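Local coordinates for Gp15 protein (Listeria phage PSA, PDB 6R5W) that serves as the homotrimeric receptor binding protein of the phage, probably recognising the surface of its Listeria host through its C-terminal beta domain, at residues F88-S93 with I164-K169; I106-P111 with A145-V150; A126-T131 with V157-D162. One frame throughout, in Å; residues are numbered along the deposited sequence.

Contact 1: residues F88-S93 with I164-K169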
loop_
_atom_site.group_PDB
_atom_site.type_symbol
_atom_site.label_atom_id
_atom_site.label_comp_id
_atom_site.label_asym_id
_atom_site.label_seq_id
_atom_site.Cartn_x
_atom_site.Cartn_y
_atom_site.Cartn_z
ATOM N N PHE A 88 11.307 0.992 4.224
ATOM C CA PHE A 88 10.395 1.950 4.836
ATOM C C PHE A 88 10.396 3.238 4.011
ATOM O O PHE A 88 11.461 3.725 3.605
ATOM C CB PHE A 88 10.753 2.325 6.252
ATOM C CG PHE A 88 10.821 1.170 7.182
ATOM C CD1 PHE A 88 9.650 0.592 7.669
ATOM C CD2 PHE A 88 12.047 0.667 7.599
ATOM C CE1 PHE A 88 9.711 -0.485 8.545
ATOM C CE2 PHE A 88 12.099 -0.393 8.487
ATOM C CZ PHE A 88 10.933 -0.974 8.928
ATOM N N LEU A 89 9.204 3.868 3.904
ATOM C CA LEU A 89 9.092 5.247 3.499
ATOM C C LEU A 89 9.093 6.088 4.765
ATOM O O LEU A 89 8.269 5.858 5.649
ATOM C CB LEU A 89 7.825 5.456 2.715
ATOM C CG LEU A 89 7.628 6.890 2.264
ATOM C CD1 LEU A 89 8.648 7.314 1.176
ATOM C CD2 LEU A 89 6.182 6.980 1.692
ATOM N N VAL A 90 9.995 7.053 4.838
ATOM C CA VAL A 90 10.223 7.853 6.038
ATOM C C VAL A 90 9.800 9.283 5.726
ATOM O O VAL A 90 10.199 9.848 4.696
ATOM C CB VAL A 90 11.687 7.799 6.506
ATOM C CG1 VAL A 90 11.879 8.733 7.735
ATOM C CG2 VAL A 90 12.133 6.345 6.785
ATOM N N ILE A 91 8.997 9.872 6.612
ATOM C CA ILE A 91 8.495 11.228 6.433
ATOM C C ILE A 91 8.814 12.020 7.699
ATOM O O ILE A 91 8.223 11.780 8.768
ATOM C CB ILE A 91 6.985 11.246 6.110
ATOM C CG1 ILE A 91 6.717 10.439 4.828
ATOM C CG2 ILE A 91 6.480 12.686 6.073
ATOM C CD1 ILE A 91 5.275 10.204 4.528
ATOM N N VAL A 92 9.778 12.903 7.613
ATOM C CA VAL A 92 10.228 13.682 8.782
ATOM C C VAL A 92 9.286 14.864 8.993
ATOM O O VAL A 92 8.677 15.371 8.068
ATOM C CB VAL A 92 11.695 14.172 8.603
ATOM C CG1 VAL A 92 12.227 14.882 9.821
ATOM C CG2 VAL A 92 12.572 12.986 8.257
ATOM N N SER A 93 9.169 15.328 10.233
ATOM C CA SER A 93 8.377 16.507 10.558
ATOM C C SER A 93 9.039 17.260 11.727
ATOM O O SER A 93 9.755 16.673 12.557
ATOM C CB SER A 93 6.902 16.126 10.960
ATOM O OG SER A 93 6.944 15.476 12.199
ATOM N N ILE A 164 11.453 16.520 4.284
ATOM C CA ILE A 164 12.439 15.454 4.171
ATOM C C ILE A 164 11.685 14.121 4.140
ATOM O O ILE A 164 11.191 13.637 5.171
ATOM C CB ILE A 164 13.436 15.521 5.335
ATOM C CG1 ILE A 164 14.165 16.875 5.330
ATOM C CG2 ILE A 164 14.453 14.352 5.154
ATOM C CD1 ILE A 164 14.952 17.056 6.540
ATOM N N ILE A 165 11.658 13.499 2.953
ATOM C CA ILE A 165 10.963 12.237 2.697
ATOM C C ILE A 165 11.889 11.355 1.895
ATOM O O ILE A 165 12.492 11.836 0.929
ATOM C CB ILE A 165 9.656 12.448 1.920
ATOM C CG1 ILE A 165 8.754 13.330 2.759
ATOM C CG2 ILE A 165 9.051 11.095 1.516
ATOM C CD1 ILE A 165 7.485 13.762 1.989
ATOM N N TYR A 166 12.025 10.080 2.297
ATOM C CA TYR A 166 12.980 9.198 1.604
ATOM C C TYR A 166 12.663 7.733 1.921
ATOM O O TYR A 166 11.949 7.420 2.874
ATOM C CB TYR A 166 14.419 9.527 2.022
ATOM C CG TYR A 166 14.702 9.225 3.458
ATOM C CD1 TYR A 166 14.429 10.167 4.476
ATOM C CD2 TYR A 166 15.234 7.990 3.841
ATOM C CE1 TYR A 166 14.667 9.899 5.744
ATOM C CE2 TYR A 166 15.483 7.702 5.148
ATOM C CZ TYR A 166 15.204 8.674 6.138
ATOM O OH TYR A 166 15.397 8.418 7.468
ATOM N N LEU A 167 13.249 6.842 1.133
ATOM C CA LEU A 167 13.202 5.401 1.331
ATOM C C LEU A 167 14.499 4.837 1.927
ATOM O O LEU A 167 15.592 5.243 1.563
ATOM C CB LEU A 167 12.959 4.712 -0.019
ATOM C CG LEU A 167 11.574 4.912 -0.621
ATOM C CD1 LEU A 167 11.567 4.637 -2.091
ATOM C CD2 LEU A 167 10.560 4.023 0.118
ATOM N N THR A 168 14.364 3.849 2.785
ATOM C CA THR A 168 15.469 3.072 3.339
ATOM C C THR A 168 15.904 1.930 2.398
ATOM O O THR A 168 15.367 1.709 1.308
ATOM C CB THR A 168 15.059 2.528 4.705
ATOM O OG1 THR A 168 14.026 1.588 4.453
ATOM C CG2 THR A 168 14.636 3.652 5.659
ATOM N N LYS A 169 16.976 1.231 2.810
ATOM C CA LYS A 169 17.494 0.094 2.034
ATOM C C LYS A 169 16.635 -1.171 2.177
ATOM O O LYS A 169 15.808 -1.314 3.083
ATOM C CB LYS A 169 18.939 -0.203 2.461
ATOM C CG LYS A 169 19.891 0.905 2.096
ATOM C CD LYS A 169 21.358 0.537 2.576
ATOM C CE LYS A 169 22.356 0.600 1.482
ATOM N NZ LYS A 169 22.532 1.971 0.948
#

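Contact 2: residues I106-P111 with A145-V150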
loop_
_atom_site.group_PDB
_atom_site.type_symbol
_atom_site.label_atom_id
_atom_site.label_comp_id
_atom_site.label_asym_id
_atom_site.label_seq_id
_atom_site.Cartn_x
_atom_site.Cartn_y
_atom_site.Cartn_z
ATOM N N ILE A 106 24.509 19.588 11.989
ATOM C CA ILE A 106 23.620 18.469 12.282
ATOM C C ILE A 106 22.672 18.822 13.423
ATOM O O ILE A 106 23.094 19.037 14.565
ATOM C CB ILE A 106 24.407 17.202 12.614
ATOM C CG1 ILE A 106 25.179 16.715 11.339
ATOM C CG2 ILE A 106 23.487 16.085 13.065
ATOM C CD1 ILE A 106 26.197 15.596 11.609
ATOM N N CYS A 107 21.389 18.889 13.122
ATOM C CA CYS A 107 20.368 19.252 14.123
ATOM C C CYS A 107 19.676 18.046 14.744
ATOM O O CYS A 107 19.052 18.184 15.787
ATOM C CB CYS A 107 19.353 20.187 13.485
ATOM S SG CYS A 107 18.287 19.395 12.158
ATOM N N ALA A 108 19.807 16.861 14.163
ATOM C CA ALA A 108 19.184 15.636 14.603
ATOM C C ALA A 108 19.683 14.512 13.732
ATOM O O ALA A 108 20.176 14.748 12.614
ATOM C CB ALA A 108 17.635 15.703 14.490
ATOM N N THR A 109 19.591 13.303 14.269
ATOM C CA THR A 109 19.991 12.058 13.621
ATOM C C THR A 109 18.914 11.009 13.808
ATOM O O THR A 109 18.428 10.824 14.913
ATOM C CB THR A 109 21.331 11.488 14.218
ATOM O OG1 THR A 109 22.348 12.496 14.124
ATOM C CG2 THR A 109 21.749 10.266 13.488
ATOM N N LEU A 110 18.505 10.343 12.735
ATOM C CA LEU A 110 17.485 9.317 12.843
ATOM C C LEU A 110 18.121 7.992 13.255
ATOM O O LEU A 110 19.333 7.766 13.035
ATOM C CB LEU A 110 16.786 9.136 11.508
ATOM C CG LEU A 110 15.937 10.366 11.030
ATOM C CD1 LEU A 110 16.642 11.052 9.916
ATOM C CD2 LEU A 110 14.604 9.906 10.603
ATOM N N PRO A 111 17.328 7.070 13.780
ATOM C CA PRO A 111 17.851 5.743 14.111
ATOM C C PRO A 111 18.464 5.031 12.909
ATOM O O PRO A 111 18.014 5.194 11.767
ATOM C CB PRO A 111 16.606 4.975 14.601
ATOM C CG PRO A 111 15.599 5.981 14.876
ATOM C CD PRO A 111 15.873 7.145 13.991
ATOM N N ALA A 145 22.102 9.065 8.197
ATOM C CA ALA A 145 20.806 9.640 8.601
ATOM C C ALA A 145 20.937 10.836 9.540
ATOM O O ALA A 145 20.016 11.112 10.349
ATOM C CB ALA A 145 19.878 8.561 9.204
ATOM N N ASP A 146 22.021 11.580 9.442
ATOM C CA ASP A 146 22.101 12.903 10.032
ATOM C C ASP A 146 21.358 13.924 9.159
ATOM O O ASP A 146 21.475 13.925 7.910
ATOM C CB ASP A 146 23.562 13.359 10.158
ATOM C CG ASP A 146 24.385 12.411 10.962
ATOM O OD1 ASP A 146 24.053 12.223 12.144
ATOM O OD2 ASP A 146 25.311 11.800 10.351
ATOM N N ILE A 147 20.622 14.815 9.824
ATOM C CA ILE A 147 19.963 15.938 9.180
ATOM C C ILE A 147 20.884 17.136 9.333
ATOM O O ILE A 147 21.020 17.719 10.412
ATOM C CB ILE A 147 18.559 16.196 9.764
ATOM C CG1 ILE A 147 17.745 14.920 9.641
ATOM C CG2 ILE A 147 17.901 17.316 9.034
ATOM C CD1 ILE A 147 16.380 15.042 10.233
ATOM N N ASN A 148 21.588 17.467 8.250
ATOM C CA ASN A 148 22.674 18.452 8.259
ATOM C C ASN A 148 22.265 19.711 7.515
ATOM O O ASN A 148 22.216 19.721 6.266
ATOM C CB ASN A 148 23.878 17.788 7.581
ATOM C CG ASN A 148 25.145 18.631 7.577
ATOM O OD1 ASN A 148 25.212 19.692 8.148
ATOM N ND2 ASN A 148 26.078 18.211 6.748
ATOM N N ILE A 149 22.027 20.796 8.259
ATOM C CA ILE A 149 21.694 22.083 7.662
ATOM C C ILE A 149 22.972 22.757 7.145
ATOM O O ILE A 149 23.824 23.162 7.934
ATOM C CB ILE A 149 20.938 22.982 8.669
ATOM C CG1 ILE A 149 19.630 22.312 9.087
ATOM C CG2 ILE A 149 20.706 24.338 8.060
ATOM C CD1 ILE A 149 18.980 22.964 10.283
ATOM N N VAL A 150 23.117 22.839 5.829
ATOM C CA VAL A 150 24.316 23.306 5.147
ATOM C C VAL A 150 24.215 24.740 4.691
ATOM O O VAL A 150 25.201 25.470 4.709
ATOM C CB VAL A 150 24.589 22.365 3.943
ATOM C CG1 VAL A 150 25.542 23.005 2.954
ATOM C CG2 VAL A 150 25.109 21.042 4.426
#

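Contact 3: residues A126-T131 with V157-D162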
loop_
_atom_site.group_PDB
_atom_site.type_symbol
_atom_site.label_atom_id
_atom_site.label_comp_id
_atom_site.label_asym_id
_atom_site.label_seq_id
_atom_site.Cartn_x
_atom_site.Cartn_y
_atom_site.Cartn_z
ATOM N N ALA A 126 14.366 23.307 1.876
ATOM C CA ALA A 126 13.470 23.399 3.037
ATOM C C ALA A 126 13.076 24.868 3.235
ATOM O O ALA A 126 13.848 25.829 2.947
ATOM C CB ALA A 126 14.109 22.890 4.295
ATOM N N ALA A 127 11.867 25.077 3.731
ATOM C CA ALA A 127 11.488 26.422 4.113
ATOM C C ALA A 127 12.055 26.790 5.480
ATOM O O ALA A 127 12.170 25.960 6.377
ATOM C CB ALA A 127 9.943 26.583 4.148
ATOM N N GLN A 128 12.331 28.082 5.663
ATOM C CA GLN A 128 12.488 28.622 7.000
ATOM C C GLN A 128 11.176 29.316 7.385
ATOM O O GLN A 128 10.321 29.626 6.540
ATOM C CB GLN A 128 13.669 29.607 7.095
ATOM C CG GLN A 128 14.992 28.967 6.781
ATOM C CD GLN A 128 16.190 29.886 7.258
ATOM O OE1 GLN A 128 16.572 30.828 6.532
ATOM N NE2 GLN A 128 16.676 29.632 8.428
ATOM N N GLN A 129 11.052 29.550 8.675
ATOM C CA GLN A 129 9.849 30.127 9.270
ATOM C C GLN A 129 9.825 31.640 9.118
ATOM O O GLN A 129 10.025 32.393 10.066
ATOM C CB GLN A 129 9.822 29.663 10.698
ATOM C CG GLN A 129 8.508 30.081 11.484
ATOM C CD GLN A 129 8.503 29.632 12.900
ATOM O OE1 GLN A 129 8.967 28.568 13.256
ATOM N NE2 GLN A 129 8.052 30.536 13.784
ATOM N N SER A 130 9.589 32.087 7.886
ATOM C CA SER A 130 9.762 33.486 7.555
ATOM C C SER A 130 8.949 33.928 6.363
ATOM O O SER A 130 8.756 33.186 5.396
ATOM C CB SER A 130 11.264 33.794 7.297
ATOM O OG SER A 130 11.446 35.097 6.716
ATOM N N THR A 131 8.511 35.189 6.415
ATOM C CA THR A 131 7.819 35.796 5.299
ATOM C C THR A 131 8.734 36.237 4.192
ATOM O O THR A 131 8.236 36.595 3.134
ATOM C CB THR A 131 6.959 37.002 5.777
ATOM O OG1 THR A 131 7.812 37.986 6.363
ATOM C CG2 THR A 131 5.961 36.524 6.805
ATOM N N VAL A 157 16.645 32.339 12.061
ATOM C CA VAL A 157 15.241 31.992 11.723
ATOM C C VAL A 157 15.114 30.481 11.811
ATOM O O VAL A 157 16.059 29.752 11.480
ATOM C CB VAL A 157 14.869 32.513 10.336
ATOM C CG1 VAL A 157 13.481 32.062 9.888
ATOM C CG2 VAL A 157 14.937 34.060 10.350
ATOM N N ASN A 158 13.981 30.005 12.323
ATOM C CA ASN A 158 13.838 28.584 12.499
ATOM C C ASN A 158 13.783 27.916 11.116
ATOM O O ASN A 158 13.428 28.546 10.108
ATOM C CB ASN A 158 12.535 28.223 13.264
ATOM C CG ASN A 158 12.499 28.755 14.703
ATOM O OD1 ASN A 158 13.503 29.183 15.249
ATOM N ND2 ASN A 158 11.313 28.683 15.329
ATOM N N THR A 159 14.123 26.636 11.081
ATOM C CA THR A 159 14.206 25.873 9.835
ATOM C C THR A 159 13.286 24.645 9.885
ATOM O O THR A 159 13.324 23.842 10.838
ATOM C CB THR A 159 15.665 25.462 9.575
ATOM O OG1 THR A 159 16.430 26.665 9.352
ATOM C CG2 THR A 159 15.770 24.656 8.321
ATOM N N GLY A 160 12.455 24.478 8.843
ATOM C CA GLY A 160 11.539 23.351 8.826
ATOM C C GLY A 160 12.138 22.050 8.315
ATOM O O GLY A 160 13.006 22.060 7.443
ATOM N N LEU A 161 11.675 20.928 8.865
ATOM C CA LEU A 161 12.107 19.593 8.429
ATOM C C LEU A 161 11.002 18.818 7.695
ATOM O O LEU A 161 11.214 17.654 7.319
ATOM C CB LEU A 161 12.563 18.755 9.609
ATOM C CG LEU A 161 13.663 19.310 10.507
ATOM C CD1 LEU A 161 14.037 18.292 11.512
ATOM C CD2 LEU A 161 14.855 19.745 9.675
ATOM N N ASP A 162 9.827 19.436 7.487
ATOM C CA ASP A 162 8.650 18.736 6.993
ATOM C C ASP A 162 8.757 18.264 5.547
ATOM O O ASP A 162 7.899 17.495 5.127
ATOM C CB ASP A 162 7.416 19.670 7.155
ATOM C CG ASP A 162 7.215 20.079 8.580
ATOM O OD1 ASP A 162 7.002 19.155 9.375
ATOM O OD2 ASP A 162 7.295 21.312 8.934
#

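Contact 1: residues F88-S93 with I164-K169
Val90 lies over one face of the Tyr166 ring, and a methyl of Val92, CG2, sits at the edge of that ring, near its plane. The other ring, that of Phe88, meets Tyr81 edge-to-face. Both valines belong to strand 87-97, which pairs with strand 159-167 in the four-stranded antiparallel sheet of the C-terminal domain. Val90 CB is 3.9 Å from the centroid of the Tyr166 ring, 21° off the normal, and shifted toward the rim, which makes a CH-pi contact. Val90 CG1 reaches the rim at Tyr166 CE1, 3.6 Å away. Tyr166 CG stands between its own backbone N and carbonyl carbon (chi1 66°). The side chains of Tyr166 and Val90 lie side by side and point the same way. The tyrosine hydroxyl is hydrogen-bonded to Leu114 O. Apolar contacts continue along the strands: Val92 CG2 also packs on Ile164 CG2, and Val90 CG2 meets Thr168 CG2.

On the other face of the sheet stand Leu89, Ile91, Ile165 and Leu167. Leu89 CD1 touches Ile165 CG2 at 3.8 Å, and Ile91 lies alongside Ile165. This face is turned to the trimer interface, consistent with a place close to the threefold axis: Ile165 packs on Ile165 of both neighbouring subunits, and Leu89 on Ile91 of the second.

The backbones are joined in register. Val90 and Tyr166 form a hydrogen-bonded pair, flanked by the non-hydrogen-bonded pairs Leu89 with Leu167 and Ile91 with Ile165. At the Phe88 end of the ladder a side chain replaces a carbonyl. Thr168 N binds Phe88 O at 3.0 Å, and Phe88 N donates to Thr168 OG1 at 2.8 Å, with an N-H...O angle of 160°.

Contact 2: residues I106-P111 with A145-V150
Thr109 OG1 is anti to its own carbonyl carbon (chi1 -56°), and Asp146 CG is placed the same way (chi1 -57°), which sets hydroxyl and carboxylate side by side, pointing the same way. Thr109 OG1 donates to Asp146 OD1 at 2.6 Å, and the oxygen is met nearly along its C-O axis. Each group has a further partner: Lys68 NZ bonds Thr109 OG1, and Ser144 OG bonds Asp146 OD2. Ile106 shares this face. Its CD1 lies 3.7 Å from Asp146 CG, so an apolar tip rests against the carboxylate carbon, while its CG1 approaches Asn148 CB.

The two strands, 105-109 and 146-152, form one edge of the second four-stranded antiparallel sheet of the domain. Ile106 with Asn148 and Thr109 with Asp146 are non-hydrogen-bonded pairs. Between them Cys107 and Ala108 together face Ile147, an arrangement that fits a classic beta bulge. Cys107 N donates to Ile147 O at 3.0 Å, and Ala108 O accepts from Ile147 N at 2.8 Å.

The opposite face is apolar. Cys107 SG touches Ile147 CG2 at 3.8 Å and comes near Ile149 CD1. Leu110 CD1 meets Ile147 CD1 at 4.0 Å. Ile147 also packs on Leu161 and Ile164 of the first sheet, so this side of the pairing is turned into the interior between the sheets. Beyond the strand, Leu110 N bonds Ala145 O at 2.9 Å, the donor tilted 30° from the carbonyl plane.

Contact 3: residues A126-T131 with V157-D162
Gln129 and Asn158 lie side by side and point the same way, but their amide planes stand 83° apart. Asn158 ND2 comes to Gln129 OE1 from above the carbonyl plane, at 3.1 Å, with the donor 51° out of it. Gln128 instead crosses Thr159 obliquely. Its extended chain carries NE2 to Thr159 OG1, 3.1 Å away, and NE2 also bonds Ser154 O. Val157 CG1 adds apolar contact, 3.7 Å from Gln128 CB and 3.8 Å from Ser130 CB.

Here strands 122-127 and 159-167, from the domain's two sheets, are joined by a single bridge, Gln128 with Thr159. Gly160 N bonds Ala127 O at 2.9 Å, and Gln129 N bonds Asn158 O at 3.0 Å. Gln129 is the centre of an inverse gamma turn. Ser130 O accepts a bond from Asn138 ND2 of the third subunit.

With two side-chain bonds added to two backbone bonds, the short junction relies on amides and a hydroxyl more than on apolar contact.

Contacts 1 and 2 are mostly buried strand pairings, each in a different sheet, while contact 3 is partly buried and bridges the two sheets. Contacts 1 and 3 share strand 159-167, and both touch the third subunit. Contacts 1 and 2 meet between the sheets, where the hydroxyl of Tyr166 packs on Leu110 and Val92 on Ile147. Thr159 extends that interior from contact 3 to Ile149 of contact 2. The chemistry follows the place in the fold. Contact 1 has apolar side chains on both faces, one of them at the trimer interface. Contact 2 is apolar on its inner face and polar around Thr109 and Asp146. Contact 3 depends chiefly on polar side chains.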